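Local structure of short chain dehydrogenase (Mycobacterium smegmatis, 3UCX) at residues T26-C31 with K53-T58; L38-R43 with E49-Q54; R114-L119 with K161-A166; V149-Q154 with S187-Y192. The protein probably acts as an oxidoreductase of the short-chain dehydrogenase/reductase family, built on a Rossmann fold. All coordinates share one frame; numbering follows the deposited sequence. Where two conformers were deposited one is given.

Contact 1. Residues T26-C31 with K53-T58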
loop_
_atom_site.group_PDB
_atom_site.type_symbol
_atom_site.label_atom_id
_atom_site.label_comp_id
_atom_site.label_asym_id
_atom_site.label_seq_id
_atom_site.Cartn_x
_atom_site.Cartn_y
_atom_site.Cartn_z
ATOM N N THR A 26 -15.270 26.279 6.068
ATOM C CA THR A 26 -15.770 25.365 7.088
ATOM C C THR A 26 -14.709 25.078 8.151
ATOM O O THR A 26 -14.991 25.094 9.338
ATOM C CB THR A 26 -16.241 24.039 6.471
ATOM O OG1 THR A 26 -17.390 24.291 5.660
ATOM C CG2 THR A 26 -16.617 23.029 7.568
ATOM N N LEU A 27 -13.484 24.843 7.712
ATOM C CA LEU A 27 -12.381 24.538 8.626
ATOM C C LEU A 27 -12.086 25.673 9.608
ATOM O O LEU A 27 -11.959 25.442 10.816
ATOM C CB LEU A 27 -11.139 24.166 7.787
ATOM C CG LEU A 27 -9.988 23.378 8.395
ATOM C CD1 LEU A 27 -10.427 22.057 9.017
ATOM C CD2 LEU A 27 -8.966 23.155 7.286
ATOM N N ALA A 28 -12.021 26.896 9.101
ATOM C CA ALA A 28 -11.759 28.083 9.917
ATOM C C ALA A 28 -12.835 28.221 10.975
ATOM O O ALA A 28 -12.547 28.424 12.166
ATOM C CB ALA A 28 -11.732 29.329 9.033
ATOM N N ARG A 29 -14.089 28.087 10.546
ATOM C CA ARG A 29 -15.202 28.168 11.461
ATOM C C ARG A 29 -15.092 27.091 12.507
ATOM O O ARG A 29 -15.204 27.365 13.693
ATOM C CB ARG A 29 -16.542 28.075 10.691
ATOM C CG ARG A 29 -17.790 28.082 11.574
ATOM C CD ARG A 29 -19.099 27.850 10.808
ATOM N NE ARG A 29 -19.143 26.614 10.017
ATOM C CZ ARG A 29 -19.379 25.387 10.494
ATOM N NH1 ARG A 29 -19.599 25.184 11.789
ATOM N NH2 ARG A 29 -19.403 24.345 9.662
ATOM N N ARG A 30 -14.881 25.841 12.079
ATOM C CA ARG A 30 -14.819 24.744 13.024
ATOM C C ARG A 30 -13.654 24.879 14.021
ATOM O O ARG A 30 -13.823 24.566 15.179
ATOM C CB ARG A 30 -14.778 23.388 12.302
ATOM C CG ARG A 30 -16.098 23.034 11.604
ATOM C CD ARG A 30 -17.141 22.477 12.569
ATOM N NE ARG A 30 -16.653 21.292 13.269
ATOM C CZ ARG A 30 -16.490 20.102 12.703
ATOM N NH1 ARG A 30 -16.819 19.910 11.435
ATOM N NH2 ARG A 30 -16.009 19.094 13.417
ATOM N N CYS A 31 -12.483 25.327 13.572
ATOM C CA CYS A 31 -11.336 25.502 14.484
ATOM C C CYS A 31 -11.665 26.521 15.564
ATOM O O CYS A 31 -11.390 26.288 16.739
ATOM C CB CYS A 31 -10.087 25.936 13.727
ATOM S SG CYS A 31 -9.350 24.623 12.735
ATOM N N LYS A 53 -14.985 36.983 9.643
ATOM C CA LYS A 53 -16.245 37.257 10.361
ATOM C C LYS A 53 -16.844 35.996 11.002
ATOM O O LYS A 53 -17.249 36.016 12.159
ATOM C CB LYS A 53 -17.266 37.953 9.440
ATOM N N GLN A 54 -16.869 34.877 10.281
ATOM C CA GLN A 54 -17.347 33.636 10.893
ATOM C C GLN A 54 -16.495 33.262 12.100
ATOM O O GLN A 54 -17.014 32.735 13.094
ATOM C CB GLN A 54 -17.381 32.483 9.888
ATOM C CG GLN A 54 -18.287 32.791 8.700
ATOM C CD GLN A 54 -18.589 31.589 7.845
ATOM O OE1 GLN A 54 -18.713 30.476 8.351
ATOM N NE2 GLN A 54 -18.721 31.808 6.537
ATOM N N VAL A 55 -15.191 33.541 12.024
ATOM C CA VAL A 55 -14.311 33.273 13.159
ATOM C C VAL A 55 -14.601 34.210 14.331
ATOM O O VAL A 55 -14.770 33.770 15.476
ATOM C CB VAL A 55 -12.814 33.346 12.756
ATOM C CG1 VAL A 55 -11.933 33.293 13.998
ATOM C CG2 VAL A 55 -12.485 32.211 11.783
ATOM N N THR A 56 -14.673 35.502 14.057
ATOM C CA THR A 56 -14.871 36.459 15.140
ATOM C C THR A 56 -16.286 36.370 15.733
ATOM O O THR A 56 -16.488 36.684 16.899
ATOM C CB THR A 56 -14.530 37.895 14.709
ATOM O OG1 THR A 56 -15.262 38.218 13.535
ATOM C CG2 THR A 56 -13.036 38.020 14.404
ATOM N N ASP A 57 -17.254 35.905 14.949
ATOM C CA ASP A 57 -18.587 35.607 15.492
ATOM C C ASP A 57 -18.566 34.562 16.614
ATOM O O ASP A 57 -19.405 34.618 17.515
ATOM C CB ASP A 57 -19.534 35.143 14.387
ATOM C CG ASP A 57 -20.000 36.281 13.497
ATOM O OD1 ASP A 57 -19.800 37.462 13.866
ATOM O OD2 ASP A 57 -20.564 35.985 12.423
ATOM N N THR A 58 -17.616 33.619 16.581
ATOM C CA THR A 58 -17.480 32.657 17.686
ATOM C C THR A 58 -16.838 33.292 18.914
ATOM O O THR A 58 -16.812 32.684 19.969
ATOM C CB THR A 58 -16.616 31.427 17.314
ATOM O OG1 THR A 58 -15.236 31.806 17.310
ATOM C CG2 THR A 58 -17.012 30.853 15.956
HETATM O O HOH W 1 -18.435 27.919 7.583
#
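Ala28 and Arg29 of helix 23-33 lie against Val55 and Gln54 of helix 45-57, two neighbouring helices on one side of the sheet of a Rossmann fold. The inner half of the contact is apolar. In Val55, CG1 is anti to the backbone N (chi1 171°), which leaves CG2 anti to the carbonyl carbon and sends that methyl to the Ala28 backbone, 3.8 Å from Ala28 O, with the Ala28 CB methyl beside it at 4.1 Å. Leu40 packs on Ala28 and Leu38 on Val55, both from strand 37-42. Nearer the surface Arg29 and Gln54 meet through their side chains. Arg29 runs out straight as far as CD and then bends (chi3 56°); Gln54 OE1 sits 3.6 Å from Arg29 CD, close to the plane of the guanidinium at its edge. The amide and guanidinium planes are only 15° apart, and one water joins them: it accepts from Arg29 NE at 2.9 Å and donates to Gln54 OE1 at 2.7 Å. The outer nitrogens of Arg29 are taken by salt bridges to Glu33 and Asp233, and Gln54 has Asp50 as a further partner. Toward the C-terminal part of 53-58, Val55 O accepts twice from Thr58: from N at 3.1 Å and, in the carbonyl plane, from OG1 at 2.7 Å.

Contact 2. Residues L38-R43 with E49-Q54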
loop_
_atom_site.group_PDB
_atom_site.type_symbol
_atom_site.label_atom_id
_atom_site.label_comp_id
_atom_site.label_asym_id
_atom_site.label_seq_id
_atom_site.Cartn_x
_atom_site.Cartn_y
_atom_site.Cartn_z
ATOM N N LEU A 38 -7.176 32.131 14.720
ATOM C CA LEU A 38 -6.807 31.794 13.356
ATOM C C LEU A 38 -5.875 32.791 12.710
ATOM O O LEU A 38 -5.961 33.990 12.950
ATOM C CB LEU A 38 -8.068 31.712 12.480
ATOM C CG LEU A 38 -8.904 30.430 12.493
ATOM C CD1 LEU A 38 -8.187 29.317 11.744
ATOM C CD2 LEU A 38 -9.270 30.006 13.901
ATOM N N VAL A 39 -5.027 32.263 11.839
ATOM C CA VAL A 39 -4.377 33.012 10.778
ATOM C C VAL A 39 -4.924 32.474 9.470
ATOM O O VAL A 39 -4.865 31.265 9.222
ATOM C CB VAL A 39 -2.840 32.830 10.794
ATOM C CG1 VAL A 39 -2.214 33.565 9.623
ATOM C CG2 VAL A 39 -2.279 33.300 12.136
ATOM N N LEU A 40 -5.474 33.361 8.654
ATOM C CA LEU A 40 -6.021 32.990 7.357
ATOM C C LEU A 40 -5.153 33.558 6.238
ATOM O O LEU A 40 -4.923 34.780 6.150
ATOM C CB LEU A 40 -7.472 33.495 7.238
ATOM C CG LEU A 40 -8.419 33.112 8.378
ATOM C CD1 LEU A 40 -9.764 33.839 8.275
ATOM C CD2 LEU A 40 -8.605 31.602 8.491
ATOM N N ALA A 41 -4.680 32.675 5.371
ATOM C CA ALA A 41 -3.794 33.048 4.281
ATOM C C ALA A 41 -4.396 32.571 2.947
ATOM O O ALA A 41 -4.851 31.442 2.827
ATOM C CB ALA A 41 -2.400 32.472 4.501
ATOM N N ALA A 42 -4.435 33.476 1.976
ATOM C CA ALA A 42 -4.873 33.185 0.615
ATOM C C ALA A 42 -4.346 34.322 -0.243
ATOM O O ALA A 42 -3.929 35.344 0.303
ATOM C CB ALA A 42 -6.389 33.108 0.548
ATOM N N ARG A 43 -4.344 34.155 -1.568
ATOM C CA ARG A 43 -3.864 35.226 -2.468
ATOM C C ARG A 43 -4.868 36.372 -2.450
ATOM O O ARG A 43 -4.509 37.525 -2.226
ATOM C CB ARG A 43 -3.630 34.714 -3.902
ATOM N N GLU A 49 -12.213 38.083 4.240
ATOM C CA GLU A 49 -13.052 38.977 5.030
ATOM C C GLU A 49 -14.248 38.264 5.624
ATOM O O GLU A 49 -14.496 38.374 6.830
ATOM C CB GLU A 49 -13.512 40.199 4.205
ATOM N N ASP A 50 -14.999 37.522 4.807
ATOM C CA ASP A 50 -16.150 36.820 5.361
ATOM C C ASP A 50 -15.755 35.636 6.241
ATOM O O ASP A 50 -16.438 35.343 7.232
ATOM C CB ASP A 50 -17.140 36.324 4.311
ATOM C CG ASP A 50 -18.262 35.503 4.955
ATOM O OD1 ASP A 50 -18.991 36.077 5.800
ATOM O OD2 ASP A 50 -18.355 34.278 4.691
ATOM N N VAL A 51 -14.680 34.942 5.885
ATOM C CA VAL A 51 -14.222 33.853 6.748
ATOM C C VAL A 51 -13.832 34.424 8.119
ATOM O O VAL A 51 -14.206 33.862 9.158
ATOM C CB VAL A 51 -13.053 33.033 6.151
ATOM C CG1 VAL A 51 -12.799 31.818 7.029
ATOM C CG2 VAL A 51 -13.365 32.603 4.724
ATOM N N ALA A 52 -13.109 35.546 8.123
ATOM C CA ALA A 52 -12.696 36.157 9.390
ATOM C C ALA A 52 -13.914 36.499 10.270
ATOM O O ALA A 52 -13.892 36.304 11.496
ATOM C CB ALA A 52 -11.825 37.383 9.146
ATOM N N LYS A 53 -14.985 36.983 9.643
ATOM C CA LYS A 53 -16.245 37.257 10.361
ATOM C C LYS A 53 -16.844 35.996 11.002
ATOM O O LYS A 53 -17.249 36.016 12.159
ATOM C CB LYS A 53 -17.266 37.953 9.440
ATOM N N GLN A 54 -16.869 34.877 10.281
ATOM C CA GLN A 54 -17.347 33.636 10.893
ATOM C C GLN A 54 -16.495 33.262 12.100
ATOM O O GLN A 54 -17.014 32.735 13.094
ATOM C CB GLN A 54 -17.381 32.483 9.888
ATOM C CG GLN A 54 -18.287 32.791 8.700
ATOM C CD GLN A 54 -18.589 31.589 7.845
ATOM O OE1 GLN A 54 -18.713 30.476 8.351
ATOM N NE2 GLN A 54 -18.721 31.808 6.537
#
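Leu40 points from strand 37-42 straight at helix 45-57, and its CD1 methyl does all the touching, meeting Val51 and Ala52 on the helix face turned to the sheet. Leu40 CG stands opposite its own carbonyl carbon (chi1 -52°), and CD1 lies anti to CA (chi2 171°); this extended arm brings the methyl to the helix. The two branched side chains, Leu40 and Val51, cross obliquely: CD1 of Leu40 comes in beside the root of Val51, 3.9 Å from Val51 CG1 and 4.0 Å from Val51 CB. The same methyl also rests on the helix backbone, with Ala52 N 3.8 Å from Leu40 CD1, while the Ala52 CB methyl flanks it at 4.2 Å. A single methyl therefore fills the step between two consecutive helix residues. Leu48, one turn earlier, and Val19 pack on Leu40 too, and Val51 leans on Thr25 and Ala28 of helix 23-33. On the outer flank of the helix, Gln54 NE2 donates to Asp50 OD2 at 3.1 Å, on the syn side but 31° out of the carboxylate plane, tying together two side chains a turn apart. Strand, helix and the following strand 62-66 form a beta-alpha-beta unit. Between these two segments the contact rests on van der Waals packing and buried apolar surface, with no hydrogen bond.

Contact 3. Residues R114-L119 with K161-A166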
loop_
_atom_site.group_PDB
_atom_site.type_symbol
_atom_site.label_atom_id
_atom_site.label_comp_id
_atom_site.label_asym_id
_atom_site.label_seq_id
_atom_site.Cartn_x
_atom_site.Cartn_y
_atom_site.Cartn_z
ATOM N N ARG A 114 4.134 22.098 -13.838
ATOM C CA ARG A 114 5.127 22.838 -13.014
ATOM C C ARG A 114 4.426 23.768 -12.033
ATOM O O ARG A 114 4.828 23.844 -10.880
ATOM C CB ARG A 114 6.112 23.635 -13.860
ATOM C CG ARG A 114 6.967 22.785 -14.782
ATOM C CD ARG A 114 8.073 23.593 -15.450
ATOM N NE ARG A 114 8.728 22.801 -16.478
ATOM C CZ ARG A 114 8.509 22.908 -17.783
ATOM N NH1 ARG A 114 7.673 23.828 -18.253
ATOM N NH2 ARG A 114 9.148 22.105 -18.631
ATOM N N ASP A 115 3.392 24.477 -12.498
ATOM C CA ASP A 115 2.615 25.382 -11.646
ATOM C C ASP A 115 1.865 24.615 -10.553
ATOM O O ASP A 115 1.797 25.087 -9.415
ATOM C CB ASP A 115 1.591 26.186 -12.454
ATOM C CG ASP A 115 2.212 27.239 -13.347
ATOM O OD1 ASP A 115 3.393 27.580 -13.179
ATOM O OD2 ASP A 115 1.483 27.746 -14.243
ATOM N N ALA A 116 1.307 23.447 -10.884
ATOM C CA ALA A 116 0.606 22.610 -9.884
ATOM C C ALA A 116 1.566 22.168 -8.746
ATOM O O ALA A 116 1.242 22.264 -7.552
ATOM C CB ALA A 116 -0.031 21.392 -10.550
ATOM N N ILE A 117 2.741 21.705 -9.132
ATOM C CA ILE A 117 3.799 21.335 -8.186
ATOM C C ILE A 117 4.241 22.559 -7.362
ATOM O O ILE A 117 4.355 22.495 -6.141
ATOM C CB ILE A 117 4.975 20.644 -8.918
ATOM C CG1 ILE A 117 4.537 19.252 -9.398
ATOM C CG2 ILE A 117 6.185 20.489 -8.001
ATOM C CD1 ILE A 117 5.483 18.596 -10.377
ATOM N N GLU A 118 4.412 23.692 -8.030
ATOM C CA GLU A 118 4.801 24.916 -7.333
ATOM C C GLU A 118 3.867 25.296 -6.197
ATOM O O GLU A 118 4.333 25.661 -5.110
ATOM C CB GLU A 118 4.955 26.078 -8.309
ATOM C CG GLU A 118 5.841 27.172 -7.793
ATOM C CD GLU A 118 7.302 26.772 -7.588
ATOM O OE1 GLU A 118 7.882 25.953 -8.335
ATOM O OE2 GLU A 118 7.908 27.323 -6.650
ATOM N N LEU A 119 2.559 25.202 -6.436
ATOM C CA LEU A 119 1.579 25.581 -5.450
ATOM C C LEU A 119 1.369 24.469 -4.417
ATOM O O LEU A 119 1.504 24.697 -3.225
ATOM C CB LEU A 119 0.254 25.930 -6.127
ATOM C CG LEU A 119 -0.824 26.495 -5.194
ATOM C CD1 LEU A 119 -0.300 27.699 -4.422
ATOM C CD2 LEU A 119 -2.078 26.842 -6.003
ATOM N N LYS A 161 -2.988 13.806 -9.614
ATOM C CA LYS A 161 -2.355 12.692 -8.894
ATOM C C LYS A 161 -0.828 12.879 -8.725
ATOM O O LYS A 161 -0.268 12.566 -7.657
ATOM C CB LYS A 161 -2.644 11.358 -9.583
ATOM C CG LYS A 161 -2.068 10.104 -8.894
ATOM C CD LYS A 161 -2.238 8.904 -9.805
ATOM C CE LYS A 161 -1.675 7.568 -9.314
ATOM N NZ LYS A 161 -2.281 7.234 -8.032
ATOM N N MET A 162 -0.173 13.380 -9.764
ATOM C CA MET A 162 1.283 13.575 -9.709
ATOM C C MET A 162 1.668 14.560 -8.609
ATOM O O MET A 162 2.536 14.264 -7.782
ATOM C CB MET A 162 1.850 14.059 -11.038
ATOM C CG MET A 162 3.322 14.525 -10.960
ATOM S SD MET A 162 3.793 15.496 -12.405
ATOM C CE MET A 162 3.689 14.195 -13.627
ATOM N N ALA A 163 1.019 15.716 -8.595
ATOM C CA ALA A 163 1.323 16.764 -7.616
ATOM C C ALA A 163 0.958 16.309 -6.209
ATOM O O ALA A 163 1.725 16.506 -5.238
ATOM C CB ALA A 163 0.573 18.037 -7.977
ATOM N N LYS A 164 -0.225 15.729 -6.084
ATOM C CA LYS A 164 -0.670 15.240 -4.780
ATOM C C LYS A 164 0.209 14.110 -4.230
ATOM O O LYS A 164 0.436 14.030 -3.014
ATOM C CB LYS A 164 -2.133 14.850 -4.834
ATOM C CG LYS A 164 -3.052 16.082 -4.958
ATOM C CD LYS A 164 -3.178 16.789 -3.621
ATOM C CE LYS A 164 -4.423 17.642 -3.483
ATOM N NZ LYS A 164 -4.147 19.052 -3.831
ATOM N N SER A 165 0.687 13.251 -5.116
ATOM C CA SER A 165 1.581 12.160 -4.749
ATOM C C SER A 165 2.934 12.686 -4.292
ATOM O O SER A 165 3.494 12.199 -3.317
ATOM C CB SER A 165 1.752 11.202 -5.908
ATOM O OG SER A 165 0.502 10.538 -6.147
ATOM N N ALA A 166 3.456 13.673 -4.993
ATOM C CA ALA A 166 4.700 14.317 -4.580
ATOM C C ALA A 166 4.497 14.952 -3.182
ATOM O O ALA A 166 5.365 14.838 -2.300
ATOM C CB ALA A 166 5.144 15.372 -5.609
#
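Ile117 and Ala116 of helix 110-130 face Met162 and Ala163 of helix 158-179 in the Rossmann-fold subunit; the axes of the two segments come within 9.2 Å and cross at -29°, running in roughly the same direction. Both helices also meet the third subunit, as is common in tetrameric short-chain dehydrogenases: Arg114 forms a salt bridge with Glu118 of that neighbouring copy, and Glu118 one with its Arg114. Along 161-166, Lys161 heads off to the loop at His152. Next comes Met162, its CG trans to the backbone N (chi1 169°) and the chain bent at its last torsion; SD lies 4.1 Å from Ile117 CD1, while Val121 of the third subunit packs on the same residue. Ala163 follows, pointing its methyl at the partner helix: CB is 4.3 Å from Ala116 CB and 4.4 Å from Ile117 CG1. With alanines at 116 and 163, the nearest CA pair, Ile117 CA and Ala163 CA, is 5.2 Å apart. Lys164, probably the lysine of the family's YxxxK motif, judged by sequence, turns to Thr120 and Ala96. Ser165 N and OG both bond to Lys161 O, from opposite faces of its carbonyl plane, OG at 2.6 Å. Ala166 N donates to Met162 O at 3.0 Å.

Contact 4. Residues V149-Q154 with S187-Y192; sequences VVRHSQ and SVLPGY
This is a small, largely apolar contact between the loop that follows strand 141-145 and the C-terminal end of strand 184-190, where Leu189 meets Val150 and Arg151. Leu189 CD2 is the meeting point. It presses on Val150 CG2 at 3.5 Å, tighter than usual for two methyls, with the side chains crossing at about a right angle. Val150 has CG1 anti to its carbonyl carbon (chi1 -56°), which leaves CG2 between the backbone N and that carbon and turns this methyl to the leucine. Arg151 passes across the same leucine methyl, its NE and NH2 each 3.7 Å from Leu189 CD2. A salt bridge from NE to Asp256 on the neighbouring strand 254-257 fixes the guanidinium that lies against the leucine methyl. Further along the loop, His152 ND1 accepts from Gln154 N at 3.2 Å, nearly in the ring plane, while Gln154 NE2 lies 3.4 Å above the ring centre. Ser153 O bonds to Thr176 of the third subunit, tying this loop to that neighbour. The loop after strand 141-145, set beside Pro190-Gly191 at the end of strand 184-190, is consistent with the Pro-Gly step that borders the active site in short-chain dehydrogenases.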
loop_
_atom_site.group_PDB
_atom_site.type_symbol
_atom_site.label_atom_id
_atom_site.label_comp_id
_atom_site.label_asym_id
_atom_site.label_seq_id
_atom_site.Cartn_x
_atom_site.Cartn_y
_atom_site.Cartn_z
ATOM N N VAL A 149 -7.369 11.096 -5.085
ATOM C CA VAL A 149 -6.729 10.824 -6.363
ATOM C C VAL A 149 -5.456 9.983 -6.213
ATOM O O VAL A 149 -5.072 9.276 -7.115
ATOM C CB VAL A 149 -6.357 12.146 -7.069
ATOM C CG1 VAL A 149 -5.130 12.778 -6.419
ATOM C CG2 VAL A 149 -6.127 11.921 -8.545
ATOM N N VAL A 150 -4.790 10.072 -5.058
ATOM C CA VAL A 150 -3.580 9.273 -4.885
ATOM C C VAL A 150 -3.878 7.768 -4.748
ATOM O O VAL A 150 -2.973 6.940 -4.842
ATOM C CB VAL A 150 -2.693 9.774 -3.724
ATOM C CG1 VAL A 150 -2.334 11.254 -3.931
ATOM C CG2 VAL A 150 -3.346 9.526 -2.371
ATOM N N ARG A 151 -5.149 7.423 -4.525
ATOM C CA ARG A 151 -5.562 6.030 -4.314
ATOM C C ARG A 151 -5.972 5.311 -5.597
ATOM O O ARG A 151 -6.260 4.113 -5.557
ATOM C CB ARG A 151 -6.723 5.979 -3.318
ATOM C CG ARG A 151 -6.397 6.609 -1.969
ATOM C CD ARG A 151 -5.337 5.842 -1.221
ATOM N NE ARG A 151 -5.119 6.320 0.146
ATOM C CZ ARG A 151 -4.063 5.987 0.890
ATOM N NH1 ARG A 151 -3.141 5.132 0.396
ATOM N NH2 ARG A 151 -3.933 6.471 2.132
ATOM N N HIS A 152 -6.009 6.029 -6.720
ATOM C CA HIS A 152 -6.363 5.429 -8.010
ATOM C C HIS A 152 -5.535 5.985 -9.134
ATOM O O HIS A 152 -4.668 6.830 -8.909
ATOM C CB HIS A 152 -7.894 5.538 -8.284
ATOM C CG HIS A 152 -8.428 6.950 -8.419
ATOM N ND1 HIS A 152 -8.332 7.671 -9.563
ATOM C CD2 HIS A 152 -9.171 7.733 -7.528
ATOM C CE1 HIS A 152 -8.943 8.872 -9.390
ATOM N NE2 HIS A 152 -9.449 8.906 -8.138
ATOM N N SER A 153 -5.775 5.490 -10.353
ATOM C CA SER A 153 -4.998 5.912 -11.516
ATOM C C SER A 153 -5.905 6.229 -12.700
ATOM O O SER A 153 -5.550 6.001 -13.868
ATOM C CB SER A 153 -3.997 4.805 -11.854
ATOM O OG SER A 153 -3.078 4.634 -10.780
ATOM N N GLN A 154 -7.076 6.792 -12.403
ATOM C CA GLN A 154 -8.083 7.007 -13.428
ATOM C C GLN A 154 -7.595 8.002 -14.468
ATOM O O GLN A 154 -6.836 8.949 -14.182
ATOM C CB GLN A 154 -9.430 7.439 -12.826
ATOM C CG GLN A 154 -10.121 6.341 -12.007
ATOM C CD GLN A 154 -11.406 6.840 -11.350
ATOM O OE1 GLN A 154 -12.196 7.507 -11.996
ATOM N NE2 GLN A 154 -11.599 6.546 -10.057
ATOM N N SER A 187 -1.592 13.747 6.895
ATOM C CA SER A 187 -2.384 14.129 5.733
ATOM C C SER A 187 -3.832 13.662 5.894
ATOM O O SER A 187 -4.108 12.636 6.538
ATOM C CB SER A 187 -1.793 13.491 4.469
ATOM O OG SER A 187 -0.428 13.855 4.261
ATOM N N VAL A 188 -4.758 14.430 5.325
ATOM C CA VAL A 188 -6.168 14.040 5.230
ATOM C C VAL A 188 -6.521 14.006 3.722
ATOM O O VAL A 188 -6.209 14.951 2.973
ATOM C CB VAL A 188 -7.093 14.969 6.029
ATOM C CG1 VAL A 188 -8.579 14.674 5.742
ATOM C CG2 VAL A 188 -6.795 14.901 7.540
ATOM N N LEU A 189 -7.087 12.883 3.283
ATOM C CA LEU A 189 -7.315 12.592 1.858
ATOM C C LEU A 189 -8.810 12.485 1.574
ATOM O O LEU A 189 -9.390 11.413 1.665
ATOM C CB LEU A 189 -6.651 11.282 1.451
ATOM C CG LEU A 189 -5.131 11.306 1.243
ATOM C CD1 LEU A 189 -4.428 11.807 2.508
ATOM C CD2 LEU A 189 -4.653 9.906 0.845
ATOM N N PRO A 190 -9.434 13.603 1.239
ATOM C CA PRO A 190 -10.845 13.539 0.863
ATOM C C PRO A 190 -11.033 13.251 -0.621
ATOM O O PRO A 190 -10.147 13.575 -1.446
ATOM C CB PRO A 190 -11.334 14.947 1.182
ATOM C CG PRO A 190 -10.141 15.806 0.895
ATOM C CD PRO A 190 -8.930 14.986 1.280
ATOM N N GLY A 191 -12.174 12.662 -0.965
ATOM C CA GLY A 191 -12.627 12.669 -2.348
ATOM C C GLY A 191 -13.433 13.938 -2.583
ATOM O O GLY A 191 -13.037 15.021 -2.154
ATOM N N TYR A 192 -14.579 13.800 -3.256
ATOM C CA TYR A 192 -15.518 14.901 -3.391
ATOM C C TYR A 192 -15.970 15.321 -2.016
ATOM O O TYR A 192 -16.130 14.485 -1.120
ATOM C CB TYR A 192 -16.750 14.464 -4.167
ATOM C CG TYR A 192 -16.569 14.397 -5.641
ATOM C CD1 TYR A 192 -16.391 15.557 -6.389
ATOM C CD2 TYR A 192 -16.619 13.190 -6.303
ATOM C CE1 TYR A 192 -16.251 15.506 -7.769
ATOM C CE2 TYR A 192 -16.467 13.121 -7.675
ATOM C CZ TYR A 192 -16.291 14.280 -8.401
ATOM O OH TYR A 192 -16.166 14.195 -9.773
#

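Contacts 1 and 2 form one continuous patch, with centres 9 Å apart: they share Lys53 and Gln54 on helix 45-57, and strand 37-42 follows helix 23-33. Contacts 3 and 4 come later in the chain and interleave, in the order 114-119, 149-154, 161-166, 187-192; strand 184-190 follows helix 158-179. Their centres are 14 Å apart, and Lys161 NZ joins them through a probable hydrogen bond to His152 O of 2.6 Å. Centre to centre, contact 1 sits about 29 Å from contact 3 and 26 Å from contact 4, across the chain's centre. Contacts 2 and 4 reach one parallel sheet. The second half of the fold carries contacts 3 and 4, both of which touch the third subunit.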